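Local coordinates for carboxynorspermidine decarboxylase (Campylobacter jejuni subsp. jejuni 81116, PDB 3N29), which probably catalyses the PLP-dependent decarboxylation of carboxynorspermidine to norspermidine, at residues 62-67 against 246-251; 124-129 against 149-154; 296-301 against 368-373; 383-386 against 390-393. One frame throughout, in Å; residues are numbered along the deposited sequence.

Interaction 1. Residues 62-67 against 246-251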
loop_
_atom_site.group_PDB
_atom_site.type_symbol
_atom_site.label_atom_id
_atom_site.label_comp_id
_atom_site.label_asym_id
_atom_site.label_seq_id
_atom_site.Cartn_x
_atom_site.Cartn_y
_atom_site.Cartn_z
ATOM N N ALA A 62 -25.369 -0.913 17.856
ATOM C CA ALA A 62 -26.350 -1.837 18.521
ATOM C C ALA A 62 -27.710 -1.155 18.792
ATOM O O ALA A 62 -28.724 -1.789 18.607
ATOM C CB ALA A 62 -25.765 -2.440 19.813
ATOM N N SER A 63 -27.722 0.120 19.170
ATOM C CA SER A 63 -28.950 0.917 19.342
ATOM C C SER A 63 -29.787 1.026 18.047
ATOM O O SER A 63 -31.042 0.951 18.042
ATOM C CB SER A 63 -28.618 2.312 19.835
ATOM O OG SER A 63 -29.763 2.900 20.425
ATOM N N VAL A 64 -29.109 1.232 16.919
ATOM C CA VAL A 64 -29.784 1.248 15.620
ATOM C C VAL A 64 -30.430 -0.075 15.354
ATOM O O VAL A 64 -31.537 -0.105 14.876
ATOM C CB VAL A 64 -28.748 1.575 14.497
ATOM C CG1 VAL A 64 -29.310 1.358 13.087
ATOM C CG2 VAL A 64 -28.349 2.963 14.713
ATOM N N GLY A 65 -29.718 -1.175 15.587
ATOM C CA GLY A 65 -30.281 -2.492 15.377
ATOM C C GLY A 65 -31.513 -2.730 16.292
ATOM O O GLY A 65 -32.568 -3.216 15.848
ATOM N N GLU A 66 -31.328 -2.397 17.556
ATOM C CA GLU A 66 -32.376 -2.483 18.614
ATOM C C GLU A 66 -33.646 -1.739 18.202
ATOM O O GLU A 66 -34.726 -2.327 18.203
ATOM C CB GLU A 66 -31.805 -1.961 19.933
ATOM C CG GLU A 66 -32.740 -2.038 21.119
ATOM C CD GLU A 66 -32.433 -0.975 22.190
ATOM O OE1 GLU A 66 -31.246 -0.524 22.300
ATOM O OE2 GLU A 66 -33.389 -0.619 22.928
ATOM N N LYS A 67 -33.522 -0.486 17.786
ATOM C CA LYS A 67 -34.676 0.331 17.457
ATOM C C LYS A 67 -35.295 0.085 16.048
ATOM O O LYS A 67 -36.500 0.205 15.880
ATOM C CB LYS A 67 -34.346 1.778 17.712
ATOM C CG LYS A 67 -33.908 2.014 19.143
ATOM C CD LYS A 67 -33.528 3.436 19.356
ATOM C CE LYS A 67 -32.790 3.549 20.659
ATOM N NZ LYS A 67 -33.107 4.766 21.429
ATOM N N TYR A 246 -24.436 12.806 12.734
ATOM C CA TYR A 246 -25.235 11.890 11.916
ATOM C C TYR A 246 -26.673 11.806 12.459
ATOM O O TYR A 246 -26.902 11.802 13.716
ATOM C CB TYR A 246 -24.593 10.502 11.880
ATOM C CG TYR A 246 -25.241 9.530 10.907
ATOM C CD1 TYR A 246 -24.732 9.333 9.609
ATOM C CD2 TYR A 246 -26.355 8.795 11.301
ATOM C CE1 TYR A 246 -25.356 8.424 8.723
ATOM C CE2 TYR A 246 -26.952 7.877 10.462
ATOM C CZ TYR A 246 -26.480 7.728 9.143
ATOM O OH TYR A 246 -27.078 6.818 8.317
ATOM N N ASP A 247 -27.624 11.697 11.544
ATOM C CA ASP A 247 -29.069 11.658 11.900
ATOM C C ASP A 247 -29.466 10.195 12.105
ATOM O O ASP A 247 -30.015 9.542 11.194
ATOM C CB ASP A 247 -29.888 12.262 10.758
ATOM C CG ASP A 247 -31.328 12.467 11.121
ATOM O OD1 ASP A 247 -31.741 11.971 12.183
ATOM O OD2 ASP A 247 -32.033 13.145 10.338
ATOM N N VAL A 248 -29.145 9.697 13.296
ATOM C CA VAL A 248 -29.362 8.324 13.682
ATOM C C VAL A 248 -30.858 8.001 13.633
ATOM O O VAL A 248 -31.273 6.928 13.150
ATOM C CB VAL A 248 -28.838 8.080 15.112
ATOM C CG1 VAL A 248 -29.167 6.657 15.589
ATOM C CG2 VAL A 248 -27.304 8.262 15.140
ATOM N N GLU A 249 -31.642 8.928 14.162
ATOM C CA GLU A 249 -33.089 8.781 14.216
ATOM C C GLU A 249 -33.647 8.530 12.822
ATOM O O GLU A 249 -34.539 7.665 12.652
ATOM C CB GLU A 249 -33.762 10.047 14.782
ATOM C CG GLU A 249 -33.740 10.209 16.291
ATOM C CD GLU A 249 -34.378 11.560 16.731
ATOM O OE1 GLU A 249 -34.159 12.588 16.034
ATOM O OE2 GLU A 249 -35.088 11.619 17.783
ATOM N N LYS A 250 -33.189 9.285 11.836
ATOM C CA LYS A 250 -33.673 9.067 10.484
ATOM C C LYS A 250 -33.257 7.717 9.893
ATOM O O LYS A 250 -34.044 7.091 9.183
ATOM C CB LYS A 250 -33.178 10.182 9.588
ATOM C CG LYS A 250 -33.523 10.015 8.153
ATOM C CD LYS A 250 -33.633 11.357 7.560
ATOM C CE LYS A 250 -34.082 11.301 6.165
ATOM N NZ LYS A 250 -34.545 12.601 5.824
ATOM N N LEU A 251 -32.010 7.277 10.147
ATOM C CA LEU A 251 -31.577 5.965 9.702
ATOM C C LEU A 251 -32.517 4.917 10.218
ATOM O O LEU A 251 -32.906 4.038 9.459
ATOM C CB LEU A 251 -30.170 5.631 10.197
ATOM C CG LEU A 251 -29.610 4.227 9.905
ATOM C CD1 LEU A 251 -29.519 3.970 8.382
ATOM C CD2 LEU A 251 -28.158 4.078 10.541
#
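V64 reaches across from helix 51-68 and divides its two methyls between V248 and L251 on helix 248-262. The bond to its CB points toward the other segment, and there the branches part. CG1 stands anti to the backbone N (chi1 169°) and runs to the L251 side chain, where V64 CG1 lies 3.9 Å from L251 CD2, the two side chains crossing at about a right angle. CG2 stands anti to the carbonyl carbon instead and turns to the other neighbour, V64 CG2 meeting V248 CG1 at 3.9 Å. V248 and L251 are three residues apart, so both face the first helix from successive turns and the valine fork fits against the pair. This is helix-on-helix packing on the outside of the eight-stranded parallel beta/alpha barrel: helix 51-68 comes just before the first barrel strand, 71-75, and helix 248-262 just before the last, 265-268. D247 is the N-cap of the second helix; D247 OD1 accepts from K250 N at 3.1 Å, the N-H coming from above the carboxylate plane. On the side of helix 209-223, L251 also packs on L212, and K250 NZ forms salt bridges with D210 and E213.

Interaction 2. Residues 124-129 against 149-154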
loop_
_atom_site.group_PDB
_atom_site.type_symbol
_atom_site.label_atom_id
_atom_site.label_comp_id
_atom_site.label_asym_id
_atom_site.label_seq_id
_atom_site.Cartn_x
_atom_site.Cartn_y
_atom_site.Cartn_z
ATOM N N ASP A 124 -11.797 -22.583 -6.909
ATOM C CA ASP A 124 -10.933 -23.259 -5.925
ATOM C C ASP A 124 -11.310 -22.828 -4.506
ATOM O O ASP A 124 -10.888 -23.432 -3.499
ATOM C CB ASP A 124 -9.425 -23.118 -6.253
ATOM C CG ASP A 124 -8.930 -21.645 -6.344
ATOM O OD1 ASP A 124 -9.702 -20.706 -6.084
ATOM O OD2 ASP A 124 -7.712 -21.419 -6.636
ATOM N N GLU A 125 -12.168 -21.840 -4.386
ATOM C CA GLU A 125 -12.416 -21.271 -3.062
ATOM C C GLU A 125 -13.875 -21.358 -2.654
ATOM O O GLU A 125 -14.169 -21.200 -1.455
ATOM C CB GLU A 125 -11.913 -19.787 -2.955
ATOM C CG GLU A 125 -12.314 -18.938 -4.128
ATOM C CD GLU A 125 -12.085 -17.456 -3.949
ATOM O OE1 GLU A 125 -11.054 -17.078 -3.241
ATOM O OE2 GLU A 125 -13.009 -16.749 -4.520
ATOM N N ILE A 126 -14.763 -21.560 -3.644
ATOM C CA ILE A 126 -16.209 -21.525 -3.426
ATOM C C ILE A 126 -16.650 -22.553 -2.393
ATOM O O ILE A 126 -17.549 -22.296 -1.606
ATOM C CB ILE A 126 -17.039 -21.686 -4.740
ATOM C CG1 ILE A 126 -18.500 -21.316 -4.441
ATOM C CG2 ILE A 126 -16.926 -23.100 -5.364
ATOM C CD1 ILE A 126 -18.618 -19.813 -4.019
ATOM N N GLY A 127 -15.988 -23.703 -2.380
ATOM C CA GLY A 127 -16.295 -24.772 -1.416
ATOM C C GLY A 127 -16.133 -24.329 0.018
ATOM O O GLY A 127 -17.034 -24.511 0.850
ATOM N N GLU A 128 -14.973 -23.753 0.317
ATOM C CA GLU A 128 -14.713 -23.371 1.678
ATOM C C GLU A 128 -15.584 -22.113 2.039
ATOM O O GLU A 128 -16.113 -22.032 3.153
ATOM C CB GLU A 128 -13.204 -23.153 1.898
ATOM C CG GLU A 128 -12.886 -22.968 3.360
ATOM C CD GLU A 128 -11.412 -22.864 3.660
ATOM O OE1 GLU A 128 -11.093 -22.669 4.849
ATOM O OE2 GLU A 128 -10.583 -22.988 2.728
ATOM N N ILE A 129 -15.790 -21.195 1.076
ATOM C CA ILE A 129 -16.642 -20.014 1.306
ATOM C C ILE A 129 -18.077 -20.440 1.625
ATOM O O ILE A 129 -18.714 -19.933 2.579
ATOM C CB ILE A 129 -16.631 -19.030 0.089
ATOM C CG1 ILE A 129 -15.252 -18.362 -0.067
ATOM C CG2 ILE A 129 -17.759 -17.944 0.221
ATOM C CD1 ILE A 129 -15.026 -17.650 -1.478
ATOM N N SER A 149 -25.106 -24.383 -7.715
ATOM C CA SER A 149 -25.142 -25.797 -7.271
ATOM C C SER A 149 -24.128 -26.129 -6.167
ATOM O O SER A 149 -24.266 -27.150 -5.534
ATOM C CB SER A 149 -24.937 -26.749 -8.439
ATOM O OG SER A 149 -23.563 -26.813 -8.768
ATOM N N LYS A 150 -23.137 -25.262 -5.923
ATOM C CA LYS A 150 -22.176 -25.470 -4.847
ATOM C C LYS A 150 -22.558 -24.645 -3.614
ATOM O O LYS A 150 -21.842 -24.644 -2.615
ATOM C CB LYS A 150 -20.772 -25.072 -5.306
ATOM C CG LYS A 150 -20.333 -25.732 -6.600
ATOM C CD LYS A 150 -19.797 -27.145 -6.352
ATOM C CE LYS A 150 -18.516 -27.456 -7.206
ATOM N NZ LYS A 150 -18.742 -28.485 -8.273
ATOM N N THR A 151 -23.665 -23.923 -3.677
ATOM C CA THR A 151 -24.052 -23.039 -2.579
ATOM C C THR A 151 -25.490 -23.313 -2.081
ATOM O O THR A 151 -26.204 -22.384 -1.693
ATOM C CB THR A 151 -23.879 -21.545 -2.977
ATOM O OG1 THR A 151 -24.630 -21.263 -4.176
ATOM C CG2 THR A 151 -22.404 -21.207 -3.211
ATOM N N GLN A 152 -25.912 -24.575 -2.084
ATOM C CA GLN A 152 -27.306 -24.892 -1.781
ATOM C C GLN A 152 -27.681 -24.660 -0.326
ATOM O O GLN A 152 -28.836 -24.440 -0.015
ATOM C CB GLN A 152 -27.657 -26.303 -2.259
ATOM C CG GLN A 152 -27.792 -26.353 -3.796
ATOM C CD GLN A 152 -27.937 -27.740 -4.349
ATOM O OE1 GLN A 152 -27.031 -28.258 -5.007
ATOM N NE2 GLN A 152 -29.080 -28.357 -4.097
ATOM N N LYS A 153 -26.715 -24.658 0.560
ATOM C CA LYS A 153 -27.002 -24.486 1.989
ATOM C C LYS A 153 -26.840 -23.035 2.442
ATOM O O LYS A 153 -27.013 -22.713 3.607
ATOM C CB LYS A 153 -26.118 -25.452 2.791
ATOM C CG LYS A 153 -26.605 -26.922 2.644
ATOM C CD LYS A 153 -25.770 -27.921 3.449
ATOM C CE LYS A 153 -26.336 -29.342 3.337
ATOM N NZ LYS A 153 -25.433 -30.295 4.039
ATOM N N ASN A 154 -26.515 -22.142 1.514
ATOM C CA ASN A 154 -26.351 -20.735 1.829
ATOM C C ASN A 154 -27.547 -19.929 1.326
ATOM O O ASN A 154 -28.195 -20.317 0.363
ATOM C CB ASN A 154 -25.109 -20.226 1.097
ATOM C CG ASN A 154 -23.918 -21.144 1.272
ATOM O OD1 ASN A 154 -23.555 -21.894 0.359
ATOM N ND2 ASN A 154 -23.290 -21.068 2.407
#
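I126 and T151 make the close-packed half of this contact, both of them buried. The isoleucine points from helix 123-132 at the loop and lays its longer branch alongside the threonine methyl. I126 CG1 is 4.1 Å from T151 CG2, and I126 CD1 lies equally far from that methyl; the two side chains cross at about a right angle. With CG1 anti to the backbone N (chi1 -167°), it is the longer branch that goes to the threonine and CG2 that is left for K150. The hydroxyl of T151 is turned back to its own chain, bonded to the carbonyl O of F147, while the side chain also packs on I136 and F138 of strand 135-138. The contact lies on the outside of the beta/alpha barrel, where the loop after helix 141-147 passes helix 123-132 on its way into strand 155-159. On the solvent side the fit is slacker: I126 CG2 comes within 4.3 Å of K150 CB, but the rest of that lysine leads away from the helix. N154 ends the type I turn begun at T151, and its ND2 bonds to the carbonyl oxygens of A130 and S133.

Interaction 3. Residues 296-301 against 368-373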
loop_
_atom_site.group_PDB
_atom_site.type_symbol
_atom_site.label_atom_id
_atom_site.label_comp_id
_atom_site.label_asym_id
_atom_site.label_seq_id
_atom_site.Cartn_x
_atom_site.Cartn_y
_atom_site.Cartn_z
ATOM N N ALA A 296 10.871 17.487 11.327
ATOM C CA ALA A 296 10.964 16.389 12.245
ATOM C C ALA A 296 10.832 15.109 11.452
ATOM O O ALA A 296 9.911 14.931 10.717
ATOM C CB ALA A 296 9.893 16.469 13.241
ATOM N N ILE A 297 11.788 14.234 11.615
ATOM C CA ILE A 297 11.771 12.940 10.950
ATOM C C ILE A 297 11.314 11.910 11.989
ATOM O O ILE A 297 11.966 11.742 13.018
ATOM C CB ILE A 297 13.121 12.603 10.464
ATOM C CG1 ILE A 297 13.597 13.714 9.494
ATOM C CG2 ILE A 297 13.117 11.225 9.788
ATOM C CD1 ILE A 297 15.006 13.472 8.800
ATOM N N LEU A 298 10.224 11.266 11.701
ATOM C CA LEU A 298 9.592 10.354 12.624
ATOM C C LEU A 298 9.931 8.908 12.309
ATOM O O LEU A 298 10.373 8.584 11.175
ATOM C CB LEU A 298 8.101 10.517 12.606
ATOM C CG LEU A 298 7.631 11.947 12.661
ATOM C CD1 LEU A 298 6.118 11.971 12.641
ATOM C CD2 LEU A 298 8.293 12.736 13.829
ATOM N N ASP A 299 9.549 7.989 13.226
ATOM C CA ASP A 299 9.723 6.538 12.960
ATOM C C ASP A 299 8.506 5.859 12.356
ATOM O O ASP A 299 8.185 4.658 12.571
ATOM C CB ASP A 299 10.261 5.808 14.223
ATOM C CG ASP A 299 9.311 5.876 15.437
ATOM O OD1 ASP A 299 8.251 6.462 15.326
ATOM O OD2 ASP A 299 9.682 5.316 16.515
ATOM N N THR A 300 7.775 6.608 11.548
ATOM C CA THR A 300 6.626 6.092 10.886
ATOM C C THR A 300 6.657 6.697 9.480
ATOM O O THR A 300 7.518 7.522 9.169
ATOM C CB THR A 300 5.291 6.384 11.616
ATOM O OG1 THR A 300 4.274 5.560 11.076
ATOM C CG2 THR A 300 4.781 7.870 11.470
ATOM N N SER A 301 5.829 6.162 8.629
ATOM C CA SER A 301 5.834 6.558 7.192
ATOM C C SER A 301 4.424 6.761 6.709
ATOM O O SER A 301 3.510 5.937 6.947
ATOM C CB SER A 301 6.562 5.527 6.352
ATOM O OG SER A 301 6.069 5.479 5.032
ATOM N N ASP A 368 10.270 13.059 21.562
ATOM C CA ASP A 368 8.854 13.373 21.677
ATOM C C ASP A 368 7.939 12.425 20.870
ATOM O O ASP A 368 8.310 11.882 19.826
ATOM C CB ASP A 368 8.553 14.800 21.270
ATOM C CG ASP A 368 9.040 15.832 22.250
ATOM O OD1 ASP A 368 9.519 15.476 23.340
ATOM O OD2 ASP A 368 9.017 17.026 21.856
ATOM N N LYS A 369 6.727 12.222 21.381
ATOM C CA LYS A 369 5.768 11.347 20.727
ATOM C C LYS A 369 4.829 12.265 19.910
ATOM O O LYS A 369 4.296 13.287 20.457
ATOM C CB LYS A 369 4.961 10.585 21.746
ATOM C CG LYS A 369 5.771 9.728 22.718
ATOM C CD LYS A 369 6.130 8.427 22.094
ATOM C CE LYS A 369 6.383 7.361 23.096
ATOM N NZ LYS A 369 7.555 7.681 23.948
ATOM N N ILE A 370 4.614 11.891 18.648
ATOM C CA ILE A 370 3.637 12.520 17.717
ATOM C C ILE A 370 2.469 11.549 17.542
ATOM O O ILE A 370 2.660 10.325 17.244
ATOM C CB ILE A 370 4.233 12.769 16.394
ATOM C CG1 ILE A 370 5.523 13.614 16.534
ATOM C CG2 ILE A 370 3.192 13.297 15.415
ATOM C CD1 ILE A 370 5.185 15.122 16.884
ATOM N N VAL A 371 1.267 12.033 17.819
ATOM C CA VAL A 371 0.070 11.196 17.832
ATOM C C VAL A 371 -0.803 11.590 16.623
ATOM O O VAL A 371 -1.414 12.693 16.572
ATOM C CB VAL A 371 -0.689 11.349 19.178
ATOM C CG1 VAL A 371 -1.997 10.500 19.215
ATOM C CG2 VAL A 371 0.261 11.015 20.331
ATOM N N PHE A 372 -0.820 10.737 15.618
ATOM C CA PHE A 372 -1.670 10.904 14.435
ATOM C C PHE A 372 -3.082 10.371 14.774
ATOM O O PHE A 372 -3.297 9.165 15.100
ATOM C CB PHE A 372 -1.081 10.179 13.219
ATOM C CG PHE A 372 0.190 10.794 12.713
ATOM C CD1 PHE A 372 0.151 11.954 11.987
ATOM C CD2 PHE A 372 1.390 10.249 13.032
ATOM C CE1 PHE A 372 1.392 12.547 11.542
ATOM C CE2 PHE A 372 2.609 10.832 12.654
ATOM C CZ PHE A 372 2.589 11.975 11.891
ATOM N N LEU A 373 -4.041 11.271 14.644
ATOM C CA LEU A 373 -5.418 11.007 15.137
ATOM C C LEU A 373 -6.211 10.147 14.144
ATOM O O LEU A 373 -6.125 10.366 12.914
ATOM C CB LEU A 373 -6.155 12.347 15.388
ATOM C CG LEU A 373 -5.531 13.197 16.504
ATOM C CD1 LEU A 373 -6.353 14.544 16.647
ATOM C CD2 LEU A 373 -5.520 12.463 17.859
#
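L298 and F372 carry the apolar part of this contact, with I370 and T300 beside them. The leucine and the phenylalanine approach from opposite directions: L298 CD1 lies in the plane of the ring at its edge, 3.6 Å from F372 CZ. The other leucine methyl goes to the isoleucine, L298 CD2 standing 4.0 Å from I370 CG1, so its fork is shared between two residues of one strand. T300 adds its methyl obliquely to the ring, its side chain running antiparallel past the phenylalanine's, with T300 CG2 3.9 Å from F372 CE2. Within its own strand, I370 CG2 covers one face of that ring, 3.7 Å above the plane and offset toward the rim. Strands 294-298 and 369-372 belong to the mixed sheet of the beta domain that accompanies the barrel in this decarboxylase family; each pairs with strand 279-290, and their side chains meet with no hydrogen bond between the two segments. The polar groups of 299-301 are buried too and find partners beyond the two segments. With chi1 at -165° the T300 hydroxyl lies opposite the backbone N, and OG1 bonds to H305 ND1; S301 OG caps the following helix at A304 N. D299 OD2 forms a salt bridge with K122 of the second subunit.

Interaction 4. Residues 383-386 against 390-393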
loop_
_atom_site.group_PDB
_atom_site.type_symbol
_atom_site.label_atom_id
_atom_site.label_comp_id
_atom_site.label_asym_id
_atom_site.label_seq_id
_atom_site.Cartn_x
_atom_site.Cartn_y
_atom_site.Cartn_z
ATOM N N ASN A 383 -1.638 -1.573 5.108
ATOM C CA ASN A 383 -0.273 -1.115 5.291
ATOM C C ASN A 383 0.780 -2.062 4.719
ATOM O O ASN A 383 0.471 -3.182 4.232
ATOM C CB ASN A 383 0.014 -0.639 6.693
ATOM C CG ASN A 383 0.140 -1.767 7.743
ATOM O OD1 ASN A 383 0.188 -2.936 7.408
ATOM N ND2 ASN A 383 0.188 -1.362 9.047
ATOM N N THR A 384 2.022 -1.595 4.721
ATOM C CA THR A 384 3.066 -2.313 4.001
ATOM C C THR A 384 4.393 -2.281 4.752
ATOM O O THR A 384 4.542 -1.490 5.659
ATOM C CB THR A 384 3.292 -1.677 2.534
ATOM O OG1 THR A 384 4.095 -0.503 2.603
ATOM C CG2 THR A 384 1.852 -1.226 1.852
ATOM N N THR A 385 5.321 -3.151 4.316
ATOM C CA THR A 385 6.694 -3.204 4.727
ATOM C C THR A 385 7.613 -2.678 3.636
ATOM O O THR A 385 8.753 -3.095 3.543
ATOM C CB THR A 385 7.075 -4.666 5.136
ATOM O OG1 THR A 385 6.816 -5.585 4.059
ATOM C CG2 THR A 385 6.287 -5.089 6.387
ATOM N N PHE A 386 7.135 -1.666 2.907
ATOM C CA PHE A 386 7.919 -1.040 1.875
ATOM C C PHE A 386 9.179 -0.497 2.530
ATOM O O PHE A 386 9.128 0.097 3.630
ATOM C CB PHE A 386 7.118 0.073 1.222
ATOM C CG PHE A 386 7.864 0.828 0.138
ATOM C CD1 PHE A 386 8.535 0.148 -0.873
ATOM C CD2 PHE A 386 7.888 2.195 0.118
ATOM C CE1 PHE A 386 9.200 0.815 -1.865
ATOM C CE2 PHE A 386 8.569 2.882 -0.878
ATOM C CZ PHE A 386 9.198 2.198 -1.875
ATOM N N ARG A 390 10.048 -0.896 9.741
ATOM C CA ARG A 390 9.443 -1.616 10.823
ATOM C C ARG A 390 7.981 -1.244 10.958
ATOM O O ARG A 390 7.639 -0.100 11.085
ATOM C CB ARG A 390 10.188 -1.310 12.144
ATOM C CG ARG A 390 9.739 -2.148 13.363
ATOM C CD ARG A 390 10.761 -2.019 14.613
ATOM N NE ARG A 390 12.072 -1.366 14.328
ATOM C CZ ARG A 390 12.990 -1.045 15.276
ATOM N NH1 ARG A 390 12.761 -1.369 16.538
ATOM N NH2 ARG A 390 14.145 -0.421 14.980
ATOM N N LEU A 391 7.137 -2.234 10.935
ATOM C CA LEU A 391 5.683 -2.033 11.069
ATOM C C LEU A 391 5.314 -1.485 12.446
ATOM O O LEU A 391 5.933 -1.866 13.463
ATOM C CB LEU A 391 5.002 -3.407 10.943
ATOM C CG LEU A 391 4.911 -3.940 9.544
ATOM C CD1 LEU A 391 4.663 -5.486 9.523
ATOM C CD2 LEU A 391 3.787 -3.207 8.785
ATOM N N PRO A 392 4.253 -0.680 12.514
ATOM C CA PRO A 392 3.752 -0.296 13.859
ATOM C C PRO A 392 3.122 -1.507 14.487
ATOM O O PRO A 392 2.403 -2.215 13.790
ATOM C CB PRO A 392 2.701 0.794 13.555
ATOM C CG PRO A 392 3.124 1.282 12.122
ATOM C CD PRO A 392 3.485 -0.015 11.456
ATOM N N ASN A 393 3.364 -1.701 15.797
ATOM C CA ASN A 393 2.703 -2.725 16.548
ATOM C C ASN A 393 1.235 -2.357 16.742
ATOM O O ASN A 393 0.840 -1.203 16.596
ATOM C CB ASN A 393 3.385 -2.946 17.909
ATOM C CG ASN A 393 4.850 -3.445 17.784
ATOM O OD1 ASN A 393 5.171 -4.257 16.922
ATOM N ND2 ASN A 393 5.730 -2.918 18.647
HETATM O O HOH W 1 0.990 -2.818 11.439
#
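L391 lies against N383 and T385, crossing each of these side chains at a slant, and spreads its methyls between them. One methyl goes to the threonine: L391 CD1 is 3.6 Å from T385 CG2, which lies just as near L391 CG. The other turns to the asparagine end, where L391 CD2 stands 3.6 Å from the carbonyl T384 O and 3.9 Å from N383 OD1. The leucine's CG, anti to its carbonyl carbon at chi1 -76°, brings the fork back toward residues 383-386 although its CB sets off beside them. The methyl of T385 is likewise anti to the carbonyl carbon, which lays it beside the leucine. P392 lies near the asparagine amide, P392 CD being 4.3 Å from N383 ND2. That amide also reaches residues 390-393 through one water, which accepts from N383 ND2 at 2.9 Å and donates to P392 O at 2.8 Å. Both segments lie in the connection from strand 369-372 to strand 393-397, the second running into that strand at N393, at the dimer interface and close after the pocket residues Y378 and K382. T384 OG1 accepts from F386 N, 3.3 Å away, in an ST turn; F386 makes a cation-pi contact with K382 of the second subunit. N383 OD1 takes a hydrogen bond from R417 of that subunit, and N383 ND2 is also bonded to Y47 OH. R390, whose CB points away from residues 383-386, makes salt bridges to D124 and E125 of the second subunit.

In the fold
From the N terminus, the chain first enters interaction 1, whose long loop closes only when 246-251 returns to helix 51-68, bringing together helices that precede the first and last barrel strands. Interaction 2 falls within that loop, a local closure between helix 123-132 and the loop before strand 155-159, with no touch between the two. Interactions 3 and 4 follow in series, with no crossing: the first spans two strands of the beta domain, the second closes a short loop just before strand 393-397. Their centres are 14 Å apart, on the same side of the chain's centre. Interactions 2 and 4 are linked across the dimer through residues of their segments.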